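Local coordinates for protein methyltransferase (Streptococcus pyogenes, PDB 2ESR) that probably transfers methyl groups from S-adenosylmethionine to an acceptor not yet established, as expected of a Rossmann-fold methyltransferase, at residues 20-25 with 135-140; 28-33 with 101-106; 113-118 with 142-147; 130-135 with 149-154. All blocks are in the same frame, centred on the assembly; numbering follows the deposited sequence.

Contact 1 (20-25 with 135-140)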
loop_
_atom_site.group_PDB
_atom_site.type_symbol
_atom_site.label_atom_id
_atom_site.label_comp_id
_atom_site.label_asym_id
_atom_site.label_seq_id
_atom_site.Cartn_x
_atom_site.Cartn_y
_atom_site.Cartn_z
ATOM N N GLY A 20 18.332 -14.187 9.352
ATOM C CA GLY A 20 19.351 -13.570 10.178
ATOM C C GLY A 20 20.571 -13.208 9.352
ATOM O O GLY A 20 21.123 -12.115 9.485
ATOM N N ALA A 21 20.986 -14.127 8.486
ATOM C CA ALA A 21 22.146 -13.916 7.627
ATOM C C ALA A 21 21.886 -12.777 6.647
ATOM O O ALA A 21 22.704 -11.872 6.495
ATOM C CB ALA A 21 22.463 -15.188 6.866
ATOM N N ILE A 22 20.740 -12.830 5.977
ATOM C CA ILE A 22 20.383 -11.798 5.019
ATOM C C ILE A 22 20.391 -10.418 5.668
ATOM O O ILE A 22 21.011 -9.483 5.164
ATOM C CB ILE A 22 18.985 -12.060 4.425
ATOM C CG1 ILE A 22 19.023 -13.332 3.572
ATOM C CG2 ILE A 22 18.526 -10.852 3.613
ATOM C CD1 ILE A 22 17.676 -13.725 2.981
ATOM N N PHE A 23 19.712 -10.286 6.799
ATOM C CA PHE A 23 19.647 -8.987 7.437
ATOM C C PHE A 23 20.943 -8.500 8.048
ATOM O O PHE A 23 21.095 -7.307 8.293
ATOM C CB PHE A 23 18.489 -8.960 8.433
ATOM C CG PHE A 23 17.156 -8.815 7.760
ATOM C CD1 PHE A 23 16.747 -7.573 7.276
ATOM C CD2 PHE A 23 16.353 -9.926 7.522
ATOM C CE1 PHE A 23 15.564 -7.436 6.563
ATOM C CE2 PHE A 23 15.162 -9.803 6.806
ATOM C CZ PHE A 23 14.768 -8.550 6.324
ATOM N N ASN A 24 21.886 -9.410 8.276
ATOM C CA ASN A 24 23.180 -9.000 8.807
ATOM C C ASN A 24 23.959 -8.391 7.651
ATOM O O ASN A 24 24.915 -7.640 7.849
ATOM C CB ASN A 24 23.948 -10.194 9.385
ATOM C CG ASN A 24 23.442 -10.602 10.749
ATOM O OD1 ASN A 24 23.053 -9.752 11.553
ATOM N ND2 ASN A 24 23.457 -11.902 11.029
HETATM N N MSE A 25 23.531 -8.713 6.438
HETATM C CA MSE A 25 24.171 -8.195 5.235
HETATM C C MSE A 25 23.714 -6.779 4.924
HETATM O O MSE A 25 24.520 -5.919 4.560
HETATM C CB MSE A 25 23.825 -9.061 4.026
HETATM C CG MSE A 25 24.415 -10.444 4.001
HETATM SE SE MSE A 25 23.795 -11.354 2.406
HETATM C CE MSE A 25 24.640 -10.243 1.069
ATOM N N VAL A 135 17.581 -6.395 -2.990
ATOM C CA VAL A 135 18.048 -7.683 -2.504
ATOM C C VAL A 135 17.437 -8.840 -3.261
ATOM O O VAL A 135 16.219 -9.036 -3.253
ATOM C CB VAL A 135 17.719 -7.835 -1.001
ATOM C CG1 VAL A 135 18.244 -9.150 -0.482
ATOM C CG2 VAL A 135 18.324 -6.673 -0.224
ATOM N N CYS A 136 18.300 -9.624 -3.894
ATOM C CA CYS A 136 17.870 -10.762 -4.681
ATOM C C CYS A 136 18.294 -12.072 -4.048
ATOM O O CYS A 136 19.469 -12.268 -3.760
ATOM C CB CYS A 136 18.477 -10.682 -6.079
ATOM S SG CYS A 136 18.205 -9.108 -6.918
ATOM N N GLU A 137 17.337 -12.965 -3.825
ATOM C CA GLU A 137 17.659 -14.276 -3.264
ATOM C C GLU A 137 17.379 -15.265 -4.385
ATOM O O GLU A 137 16.283 -15.278 -4.954
ATOM C CB GLU A 137 16.791 -14.582 -2.039
ATOM C CG GLU A 137 17.080 -15.949 -1.426
ATOM C CD GLU A 137 16.403 -16.148 -0.083
ATOM O OE1 GLU A 137 15.236 -15.722 0.064
ATOM O OE2 GLU A 137 17.036 -16.738 0.820
ATOM N N THR A 138 18.374 -16.080 -4.716
ATOM C CA THR A 138 18.243 -17.048 -5.804
ATOM C C THR A 138 18.986 -18.333 -5.468
ATOM O O THR A 138 19.586 -18.449 -4.404
ATOM C CB THR A 138 18.884 -16.509 -7.088
ATOM O OG1 THR A 138 20.307 -16.442 -6.904
ATOM C CG2 THR A 138 18.367 -15.111 -7.401
ATOM N N ASP A 139 18.944 -19.302 -6.378
ATOM C CA ASP A 139 19.680 -20.538 -6.156
ATOM C C ASP A 139 21.147 -20.131 -6.235
ATOM O O ASP A 139 21.478 -19.118 -6.852
ATOM C CB ASP A 139 19.366 -21.579 -7.235
ATOM C CG ASP A 139 17.951 -22.126 -7.129
ATOM O OD1 ASP A 139 17.333 -22.008 -6.049
ATOM O OD2 ASP A 139 17.466 -22.695 -8.129
ATOM N N LYS A 140 22.020 -20.907 -5.604
ATOM C CA LYS A 140 23.446 -20.597 -5.588
ATOM C C LYS A 140 24.077 -20.552 -6.975
ATOM O O LYS A 140 25.000 -19.774 -7.219
ATOM C CB LYS A 140 24.197 -21.625 -4.736
ATOM C CG LYS A 140 24.081 -23.045 -5.263
ATOM C CD LYS A 140 25.013 -24.012 -4.539
ATOM C CE LYS A 140 24.682 -24.126 -3.066
ATOM N NZ LYS A 140 25.524 -25.167 -2.408
#
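The carboxylate of E137 is the flat group here, and I22 comes to it from above: CD1 of the isoleucine stands over one face of the carboxylate plane, not in it, 3.8 Å from OE2 and 4.1 Å from CD of E137. The two side chains cross at about a right angle, and of the isoleucine only the terminal methyl CD1 comes within 4.2 Å of the glutamate. That reach depends on the longer branch being stretched out, with chi2 of I22 at 177°. The glutamate also runs out fully, its CG opposite the backbone N across the CA-CB bond (chi1 179°), which carries the carboxylate clear of the strand to meet the methyl. The other branch of I22, CG2, lies the opposite way from the backbone N and faces V135, 4.4 Å from its CG1. In fold terms, helix 19-26 rests here on the central strand 132-139 of a Rossmann-like methyltransferase sheet. V135 and E137, two residues apart, put their side chains on the same face, the one that receives the helix. V164 of the adjoining strand 162-169 touches both I22 and V135, while L45 of helix 44-51 and Y159 also close in on I22. No hydrogen bond passes between 20-25 and 135-140. E137 is partly exposed and also touches V18 and D107, whereas I22 and V135 are buried.

Contact 2 (28-33 with 101-106)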
loop_
_atom_site.group_PDB
_atom_site.type_symbol
_atom_site.label_atom_id
_atom_site.label_comp_id
_atom_site.label_asym_id
_atom_site.label_seq_id
_atom_site.Cartn_x
_atom_site.Cartn_y
_atom_site.Cartn_z
ATOM N N PRO A 28 21.757 -4.607 10.485
ATOM C CA PRO A 28 20.677 -5.470 10.976
ATOM C C PRO A 28 19.438 -4.720 11.459
ATOM O O PRO A 28 18.445 -5.334 11.833
ATOM C CB PRO A 28 21.357 -6.251 12.097
ATOM C CG PRO A 28 22.282 -5.242 12.665
ATOM C CD PRO A 28 22.889 -4.614 11.429
ATOM N N TYR A 29 19.511 -3.393 11.476
ATOM C CA TYR A 29 18.372 -2.575 11.878
ATOM C C TYR A 29 18.206 -1.475 10.839
ATOM O O TYR A 29 19.140 -1.171 10.101
ATOM C CB TYR A 29 18.591 -1.950 13.267
ATOM C CG TYR A 29 19.828 -1.089 13.360
ATOM C CD1 TYR A 29 21.080 -1.659 13.581
ATOM C CD2 TYR A 29 19.756 0.291 13.178
ATOM C CE1 TYR A 29 22.230 -0.881 13.618
ATOM C CE2 TYR A 29 20.904 1.084 13.211
ATOM C CZ TYR A 29 22.136 0.489 13.429
ATOM O OH TYR A 29 23.276 1.255 13.447
ATOM N N PHE A 30 17.020 -0.879 10.784
ATOM C CA PHE A 30 16.746 0.196 9.835
ATOM C C PHE A 30 16.058 1.332 10.579
ATOM O O PHE A 30 15.395 1.100 11.584
ATOM C CB PHE A 30 15.814 -0.292 8.723
ATOM C CG PHE A 30 16.265 -1.553 8.051
ATOM C CD1 PHE A 30 17.263 -1.529 7.083
ATOM C CD2 PHE A 30 15.683 -2.771 8.383
ATOM C CE1 PHE A 30 17.671 -2.703 6.455
ATOM C CE2 PHE A 30 16.085 -3.948 7.765
ATOM C CZ PHE A 30 17.081 -3.913 6.797
ATOM N N ASN A 31 16.211 2.559 10.089
ATOM C CA ASN A 31 15.559 3.699 10.725
ATOM C C ASN A 31 14.420 4.249 9.867
ATOM O O ASN A 31 14.367 5.443 9.576
ATOM C CB ASN A 31 16.569 4.809 11.020
ATOM C CG ASN A 31 17.486 4.462 12.172
ATOM O OD1 ASN A 31 18.480 3.761 12.002
ATOM N ND2 ASN A 31 17.145 4.943 13.361
ATOM N N GLY A 32 13.509 3.366 9.471
ATOM C CA GLY A 32 12.376 3.779 8.662
ATOM C C GLY A 32 12.604 3.643 7.167
ATOM O O GLY A 32 13.738 3.469 6.717
ATOM N N GLY A 33 11.522 3.734 6.398
ATOM C CA GLY A 33 11.622 3.620 4.952
ATOM C C GLY A 33 10.552 2.708 4.384
ATOM O O GLY A 33 9.842 2.044 5.141
ATOM N N PHE A 101 11.052 3.560 -3.221
ATOM C CA PHE A 101 11.242 2.464 -2.283
ATOM C C PHE A 101 12.695 2.389 -1.864
ATOM O O PHE A 101 13.590 2.534 -2.686
ATOM C CB PHE A 101 10.791 1.158 -2.924
ATOM C CG PHE A 101 9.304 1.069 -3.084
ATOM C CD1 PHE A 101 8.507 0.710 -2.006
ATOM C CD2 PHE A 101 8.695 1.407 -4.287
ATOM C CE1 PHE A 101 7.118 0.693 -2.117
ATOM C CE2 PHE A 101 7.303 1.391 -4.409
ATOM C CZ PHE A 101 6.516 1.035 -3.321
ATOM N N ASP A 102 12.915 2.168 -0.574
ATOM C CA ASP A 102 14.261 2.114 -0.015
ATOM C C ASP A 102 14.862 0.717 0.020
ATOM O O ASP A 102 16.088 0.556 0.008
ATOM C CB ASP A 102 14.235 2.696 1.395
ATOM C CG ASP A 102 13.572 4.060 1.445
ATOM O OD1 ASP A 102 12.391 4.147 1.850
ATOM O OD2 ASP A 102 14.227 5.043 1.060
ATOM N N LEU A 103 14.001 -0.291 0.058
ATOM C CA LEU A 103 14.453 -1.672 0.112
ATOM C C LEU A 103 13.512 -2.517 -0.738
ATOM O O LEU A 103 12.301 -2.504 -0.544
ATOM C CB LEU A 103 14.445 -2.159 1.567
ATOM C CG LEU A 103 14.806 -3.619 1.883
ATOM C CD1 LEU A 103 16.201 -3.960 1.339
ATOM C CD2 LEU A 103 14.765 -3.821 3.402
ATOM N N VAL A 104 14.076 -3.244 -1.691
ATOM C CA VAL A 104 13.279 -4.071 -2.574
ATOM C C VAL A 104 13.758 -5.512 -2.492
ATOM O O VAL A 104 14.953 -5.773 -2.569
ATOM C CB VAL A 104 13.408 -3.573 -4.039
ATOM C CG1 VAL A 104 12.580 -4.445 -4.971
ATOM C CG2 VAL A 104 12.954 -2.117 -4.133
ATOM N N PHE A 105 12.825 -6.435 -2.309
ATOM C CA PHE A 105 13.163 -7.850 -2.256
ATOM C C PHE A 105 12.659 -8.513 -3.527
ATOM O O PHE A 105 11.493 -8.345 -3.896
ATOM C CB PHE A 105 12.524 -8.516 -1.036
ATOM C CG PHE A 105 13.162 -8.124 0.269
ATOM C CD1 PHE A 105 14.465 -8.496 0.553
ATOM C CD2 PHE A 105 12.466 -7.356 1.196
ATOM C CE1 PHE A 105 15.079 -8.102 1.749
ATOM C CE2 PHE A 105 13.066 -6.957 2.396
ATOM C CZ PHE A 105 14.376 -7.330 2.671
ATOM N N LEU A 106 13.537 -9.266 -4.189
ATOM C CA LEU A 106 13.182 -9.949 -5.432
ATOM C C LEU A 106 13.614 -11.408 -5.401
ATOM O O LEU A 106 14.799 -11.711 -5.270
ATOM C CB LEU A 106 13.859 -9.286 -6.638
ATOM C CG LEU A 106 13.659 -7.801 -6.933
ATOM C CD1 LEU A 106 14.408 -7.459 -8.223
ATOM C CD2 LEU A 106 12.173 -7.472 -7.084
#
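F30 packs on L103, and the D102 carboxylate lies close against the G33 backbone without bonding to it, joining the loop between helix 19-26 and strand 34-38 to the start of strand 101-106 in the parallel half of a Rossmann-like sheet. The apolar pair is F30 and L103. CZ, at the far end of the phenylalanine ring, lies 4.1 Å from L103 CD2, and the two side chains cross at about a right angle, with the methyl set obliquely to the ring. L103 brings CD2 there because its CG lies opposite the backbone N (chi1 177°), extending the side chain from the strand toward the loop. F23 and M54 also touch F30, while I26 and M54 pack on L103; L103 is buried under helix 19-26, while F30, partly exposed, closes over it from the loop.

The second approach sets a carboxylate beside main chain. G33 adopts phi 135° and psi 171°, backbone angles that belong to glycine, and with no side chain in between the aspartate comes right up to the chain. OD1 of D102 has its hydrogen-bond partner one residue further along, at the backbone N of R34, and OD2 makes a weak bond to S129 OG. While gripping that amide, D102 OD1 rests 3.2 Å from G33 CA and 3.4 Å from G33 C.

Contact 3 (113-118 with 142-147)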
loop_
_atom_site.group_PDB
_atom_site.type_symbol
_atom_site.label_atom_id
_atom_site.label_comp_id
_atom_site.label_asym_id
_atom_site.label_seq_id
_atom_site.Cartn_x
_atom_site.Cartn_y
_atom_site.Cartn_z
ATOM N N GLU A 113 16.476 -13.993 -15.568
ATOM C CA GLU A 113 15.708 -13.226 -16.548
ATOM C C GLU A 113 14.802 -12.186 -15.903
ATOM O O GLU A 113 14.779 -11.021 -16.300
ATOM C CB GLU A 113 14.810 -14.144 -17.380
ATOM C CG GLU A 113 15.509 -15.196 -18.204
ATOM C CD GLU A 113 16.296 -14.618 -19.357
ATOM O OE1 GLU A 113 16.020 -13.466 -19.765
ATOM O OE2 GLU A 113 17.184 -15.329 -19.867
ATOM N N THR A 114 14.033 -12.621 -14.913
ATOM C CA THR A 114 13.085 -11.732 -14.260
ATOM C C THR A 114 13.738 -10.670 -13.385
ATOM O O THR A 114 13.243 -9.543 -13.289
ATOM C CB THR A 114 12.094 -12.539 -13.424
ATOM O OG1 THR A 114 11.491 -13.537 -14.255
ATOM C CG2 THR A 114 11.009 -11.629 -12.871
ATOM N N ILE A 115 14.838 -11.020 -12.733
ATOM C CA ILE A 115 15.512 -10.033 -11.894
ATOM C C ILE A 115 15.985 -8.868 -12.759
ATOM O O ILE A 115 15.760 -7.708 -12.424
ATOM C CB ILE A 115 16.691 -10.666 -11.144
ATOM C CG1 ILE A 115 16.138 -11.539 -10.011
ATOM C CG2 ILE A 115 17.632 -9.589 -10.609
ATOM C CD1 ILE A 115 17.202 -12.286 -9.238
ATOM N N VAL A 116 16.609 -9.172 -13.889
ATOM C CA VAL A 116 17.087 -8.111 -14.771
ATOM C C VAL A 116 15.923 -7.264 -15.307
ATOM O O VAL A 116 15.947 -6.032 -15.237
ATOM C CB VAL A 116 17.892 -8.703 -15.951
ATOM C CG1 VAL A 116 18.265 -7.604 -16.941
ATOM C CG2 VAL A 116 19.154 -9.373 -15.424
ATOM N N ALA A 117 14.893 -7.920 -15.826
ATOM C CA ALA A 117 13.755 -7.194 -16.369
ATOM C C ALA A 117 13.072 -6.344 -15.300
ATOM O O ALA A 117 12.674 -5.212 -15.563
ATOM C CB ALA A 117 12.751 -8.174 -16.969
ATOM N N THR A 118 12.942 -6.889 -14.095
ATOM C CA THR A 118 12.269 -6.157 -13.026
ATOM C C THR A 118 13.054 -4.938 -12.557
ATOM O O THR A 118 12.477 -3.874 -12.357
ATOM C CB THR A 118 11.958 -7.086 -11.833
ATOM O OG1 THR A 118 11.118 -8.157 -12.289
ATOM C CG2 THR A 118 11.230 -6.326 -10.726
ATOM N N VAL A 142 22.657 -19.585 -9.833
ATOM C CA VAL A 142 22.214 -18.470 -10.664
ATOM C C VAL A 142 23.275 -17.374 -10.717
ATOM O O VAL A 142 23.723 -16.876 -9.686
ATOM C CB VAL A 142 20.898 -17.850 -10.133
ATOM C CG1 VAL A 142 20.556 -16.594 -10.923
ATOM C CG2 VAL A 142 19.768 -18.854 -10.253
ATOM N N LEU A 143 23.688 -17.011 -11.924
ATOM C CA LEU A 143 24.687 -15.969 -12.094
ATOM C C LEU A 143 23.993 -14.687 -12.542
ATOM O O LEU A 143 23.301 -14.669 -13.554
ATOM C CB LEU A 143 25.729 -16.401 -13.127
ATOM C CG LEU A 143 26.529 -17.645 -12.729
ATOM C CD1 LEU A 143 27.473 -18.032 -13.856
ATOM C CD2 LEU A 143 27.300 -17.363 -11.443
ATOM N N LEU A 144 24.168 -13.623 -11.772
ATOM C CA LEU A 144 23.552 -12.352 -12.099
ATOM C C LEU A 144 24.609 -11.377 -12.613
ATOM O O LEU A 144 25.770 -11.444 -12.221
ATOM C CB LEU A 144 22.851 -11.774 -10.868
ATOM C CG LEU A 144 21.720 -12.632 -10.280
ATOM C CD1 LEU A 144 21.201 -11.963 -9.015
ATOM C CD2 LEU A 144 20.595 -12.795 -11.295
ATOM N N PRO A 145 24.210 -10.447 -13.487
ATOM C CA PRO A 145 25.149 -9.471 -14.044
ATOM C C PRO A 145 25.628 -8.441 -13.025
ATOM O O PRO A 145 24.893 -8.066 -12.108
ATOM C CB PRO A 145 24.349 -8.847 -15.180
ATOM C CG PRO A 145 22.969 -8.829 -14.617
ATOM C CD PRO A 145 22.839 -10.194 -13.968
ATOM N N LYS A 146 26.863 -7.984 -13.191
ATOM C CA LYS A 146 27.418 -6.998 -12.273
ATOM C C LYS A 146 26.657 -5.686 -12.304
ATOM O O LYS A 146 26.590 -4.977 -11.301
ATOM C CB LYS A 146 28.895 -6.746 -12.579
ATOM C CG LYS A 146 29.807 -7.849 -12.068
ATOM C CD LYS A 146 31.263 -7.409 -12.085
ATOM C CE LYS A 146 32.166 -8.458 -11.450
ATOM N NZ LYS A 146 33.598 -8.039 -11.471
ATOM N N GLU A 147 26.087 -5.359 -13.456
ATOM C CA GLU A 147 25.326 -4.126 -13.589
ATOM C C GLU A 147 23.981 -4.333 -14.268
ATOM O O GLU A 147 23.851 -5.116 -15.209
ATOM C CB GLU A 147 26.126 -3.081 -14.378
ATOM C CG GLU A 147 27.315 -2.503 -13.631
ATOM C CD GLU A 147 28.118 -1.525 -14.474
ATOM O OE1 GLU A 147 29.080 -0.935 -13.940
ATOM O OE2 GLU A 147 27.789 -1.345 -15.668
#
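Helix 111-124 is the connecting helix of a beta-alpha-beta crossover, leaving strand 101-106 and leading back to its parallel neighbour 132-139, and here its flank meets the loop that follows the second strand. Two apolar pairs, from successive residues on each side, make the contact. I115 presents CD1, the end of its longer branch, to the forked tip of L144, where it lies 4.0 Å from L144 CD2 and equally far from L144 CD1. The two side chains cross at about a right angle, and one methyl of the isoleucine meets both methyls of the leucine. With chi2 at 177° the I115 branch is extended, which carries CD1 off the helix to that fork. The second pair is V116 and P145: CG2 of the valine sits against the CG-CD side of the proline ring, 3.9 Å from P145 CG and 4.0 Å from P145 CD. No hydrogen bond crosses between the segments, and the grip is entirely van der Waals. Within the helix, T118 OG1 gives a hydrogen bond of 2.7 Å to T114 O, which T118 N also reaches from the opposite face of the carbonyl plane. The loop is tied down separately, V142 O accepting from K163 NZ and P145 O from Y167 OH. Beneath the contact lies the sheet: I115 continues onto C136 and T138 of strand 132-139, and L144 onto T165 and Y167 of strand 162-169.

Contact 4 (130-135 with 149-154)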
loop_
_atom_site.group_PDB
_atom_site.type_symbol
_atom_site.label_atom_id
_atom_site.label_comp_id
_atom_site.label_asym_id
_atom_site.label_seq_id
_atom_site.Cartn_x
_atom_site.Cartn_y
_atom_site.Cartn_z
ATOM N N GLU A 130 17.408 6.930 -3.908
ATOM C CA GLU A 130 18.824 7.106 -4.203
ATOM C C GLU A 130 19.642 6.029 -3.494
ATOM O O GLU A 130 20.534 5.410 -4.084
ATOM C CB GLU A 130 19.286 8.485 -3.719
ATOM C CG GLU A 130 18.698 9.653 -4.487
ATOM C CD GLU A 130 19.339 9.830 -5.851
ATOM O OE1 GLU A 130 19.271 8.889 -6.672
ATOM O OE2 GLU A 130 19.913 10.914 -6.102
ATOM N N GLN A 131 19.315 5.804 -2.227
ATOM C CA GLN A 131 20.030 4.839 -1.389
ATOM C C GLN A 131 19.380 3.468 -1.329
ATOM O O GLN A 131 19.540 2.731 -0.355
ATOM C CB GLN A 131 20.151 5.399 0.027
ATOM C CG GLN A 131 20.965 6.674 0.100
ATOM C CD GLN A 131 22.379 6.466 -0.389
ATOM O OE1 GLN A 131 23.066 5.546 0.055
ATOM N NE2 GLN A 131 22.825 7.316 -1.310
ATOM N N VAL A 132 18.662 3.112 -2.385
ATOM C CA VAL A 132 17.980 1.827 -2.425
ATOM C C VAL A 132 18.901 0.611 -2.361
ATOM O O VAL A 132 20.055 0.649 -2.799
ATOM C CB VAL A 132 17.136 1.696 -3.724
ATOM C CG1 VAL A 132 18.054 1.547 -4.916
ATOM C CG2 VAL A 132 16.184 0.512 -3.637
HETATM N N MSE A 133 18.376 -0.465 -1.790
HETATM C CA MSE A 133 19.066 -1.736 -1.753
HETATM C C MSE A 133 18.070 -2.705 -2.397
HETATM O O MSE A 133 16.933 -2.842 -1.922
HETATM C CB MSE A 133 19.374 -2.175 -0.319
HETATM C CG MSE A 133 20.573 -1.469 0.274
HETATM SE SE MSE A 133 20.950 -2.200 2.008
HETATM C CE MSE A 133 19.490 -1.432 2.966
ATOM N N VAL A 134 18.468 -3.319 -3.509
ATOM C CA VAL A 134 17.625 -4.307 -4.183
ATOM C C VAL A 134 18.263 -5.654 -3.853
ATOM O O VAL A 134 19.352 -5.998 -4.343
ATOM C CB VAL A 134 17.580 -4.091 -5.712
ATOM C CG1 VAL A 134 16.697 -5.159 -6.360
ATOM C CG2 VAL A 134 17.002 -2.716 -6.020
ATOM N N VAL A 135 17.581 -6.395 -2.990
ATOM C CA VAL A 135 18.048 -7.683 -2.504
ATOM C C VAL A 135 17.437 -8.840 -3.261
ATOM O O VAL A 135 16.219 -9.036 -3.253
ATOM C CB VAL A 135 17.719 -7.835 -1.001
ATOM C CG1 VAL A 135 18.244 -9.150 -0.482
ATOM C CG2 VAL A 135 18.324 -6.673 -0.224
ATOM N N ALA A 149 20.856 -1.634 -15.405
ATOM C CA ALA A 149 20.410 -0.248 -15.442
ATOM C C ALA A 149 21.468 0.598 -14.729
ATOM O O ALA A 149 22.654 0.480 -15.015
ATOM C CB ALA A 149 19.052 -0.111 -14.748
ATOM N N THR A 150 21.041 1.430 -13.786
ATOM C CA THR A 150 21.974 2.277 -13.055
ATOM C C THR A 150 22.510 1.610 -11.793
ATOM O O THR A 150 23.255 2.221 -11.028
ATOM C CB THR A 150 21.305 3.593 -12.644
ATOM O OG1 THR A 150 20.217 3.314 -11.752
ATOM C CG2 THR A 150 20.767 4.314 -13.867
ATOM N N LEU A 151 22.146 0.352 -11.578
ATOM C CA LEU A 151 22.590 -0.344 -10.382
ATOM C C LEU A 151 23.758 -1.294 -10.591
ATOM O O LEU A 151 24.037 -1.730 -11.712
ATOM C CB LEU A 151 21.423 -1.110 -9.753
ATOM C CG LEU A 151 20.236 -0.284 -9.255
ATOM C CD1 LEU A 151 19.362 0.137 -10.432
ATOM C CD2 LEU A 151 19.427 -1.116 -8.272
ATOM N N GLY A 152 24.435 -1.603 -9.488
ATOM C CA GLY A 152 25.569 -2.506 -9.527
ATOM C C GLY A 152 25.599 -3.380 -8.287
ATOM O O GLY A 152 25.079 -2.995 -7.239
ATOM N N ILE A 153 26.209 -4.552 -8.393
ATOM C CA ILE A 153 26.284 -5.454 -7.249
ATOM C C ILE A 153 27.174 -4.888 -6.156
ATOM O O ILE A 153 28.339 -4.556 -6.390
ATOM C CB ILE A 153 26.821 -6.845 -7.644
ATOM C CG1 ILE A 153 25.848 -7.526 -8.612
ATOM C CG2 ILE A 153 27.015 -7.696 -6.396
ATOM C CD1 ILE A 153 26.319 -8.889 -9.118
ATOM N N TRP A 154 26.610 -4.783 -4.961
ATOM C CA TRP A 154 27.321 -4.273 -3.800
ATOM C C TRP A 154 27.860 -5.444 -2.995
ATOM O O TRP A 154 29.034 -5.472 -2.625
ATOM C CB TRP A 154 26.373 -3.426 -2.946
ATOM C CG TRP A 154 26.906 -3.057 -1.601
ATOM C CD1 TRP A 154 28.124 -2.501 -1.319
ATOM C CD2 TRP A 154 26.221 -3.181 -0.351
ATOM N NE1 TRP A 154 28.237 -2.270 0.034
ATOM C CE2 TRP A 154 27.083 -2.678 0.649
ATOM C CE3 TRP A 154 24.960 -3.667 0.020
ATOM C CZ2 TRP A 154 26.724 -2.649 2.000
ATOM C CZ3 TRP A 154 24.604 -3.639 1.364
ATOM C CH2 TRP A 154 25.486 -3.130 2.337
#
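V134 and L151 make the closest approach, 3.7 Å between V134 CG2 and L151 CD2, their side chains crossing at about a right angle. The same leucine methyl lies 4.5 Å from V132 CG1, so L151 CD2 faces two valines on one side of strand 132-139. M133, between them in sequence, sends its selenium (the residue is selenomethionine) to W154 on the opposite side of the strand from V132 and V134, 4.0 Å from W154 CZ3. This is a Met-aromatic contact of oblique geometry: the selenium is 5.1 Å from the centroid of the six-membered ring of W154 and 59° off its normal. The indole swings there with CG opposite the backbone N (chi1 169°), and the M133 chain bends at chi3. Further out, strand 162-169 separates the two strands in this mixed sheet, and the short segments 132-135 and 151-154 run at 70° to each other. I119 of helix 111-124 packs on both V134 and L151, L103 backs M133, and H175 of the C-terminal histidine run, apparently a purification tag, meets the W154 ring. With no hydrogen bond across it, the contact probably rests on dispersion, with the polarisable selenium standing where the native methionine would place its sulfur.

How the contacts relate
Contacts 1 and 4 share strand 132-139, contact 2 sits on the strand beside it, and contact 3 packs against it from the helix side. V135, common to contacts 1 and 4, pairs its backbone with contact 2: V135 N lies 2.7 Å from V104 O and V135 O 2.8 Å from L106 N. F23 CD1 of contact 1 meets F30 CZ of contact 2 at 3.7 Å. On the far face of the sheet, I115 CD1 of contact 3 lies 3.6 Å from T138 CG2 of contact 1, and K146 O lies 3.0 Å from I153 N of contact 4. Centres lie about 12 to 20 Å apart. No ligand marks the site; D107-P108-P109-Y110, between contacts 2 and 3, recalls the (D/N)PPY signature of amino-group methyltransferases.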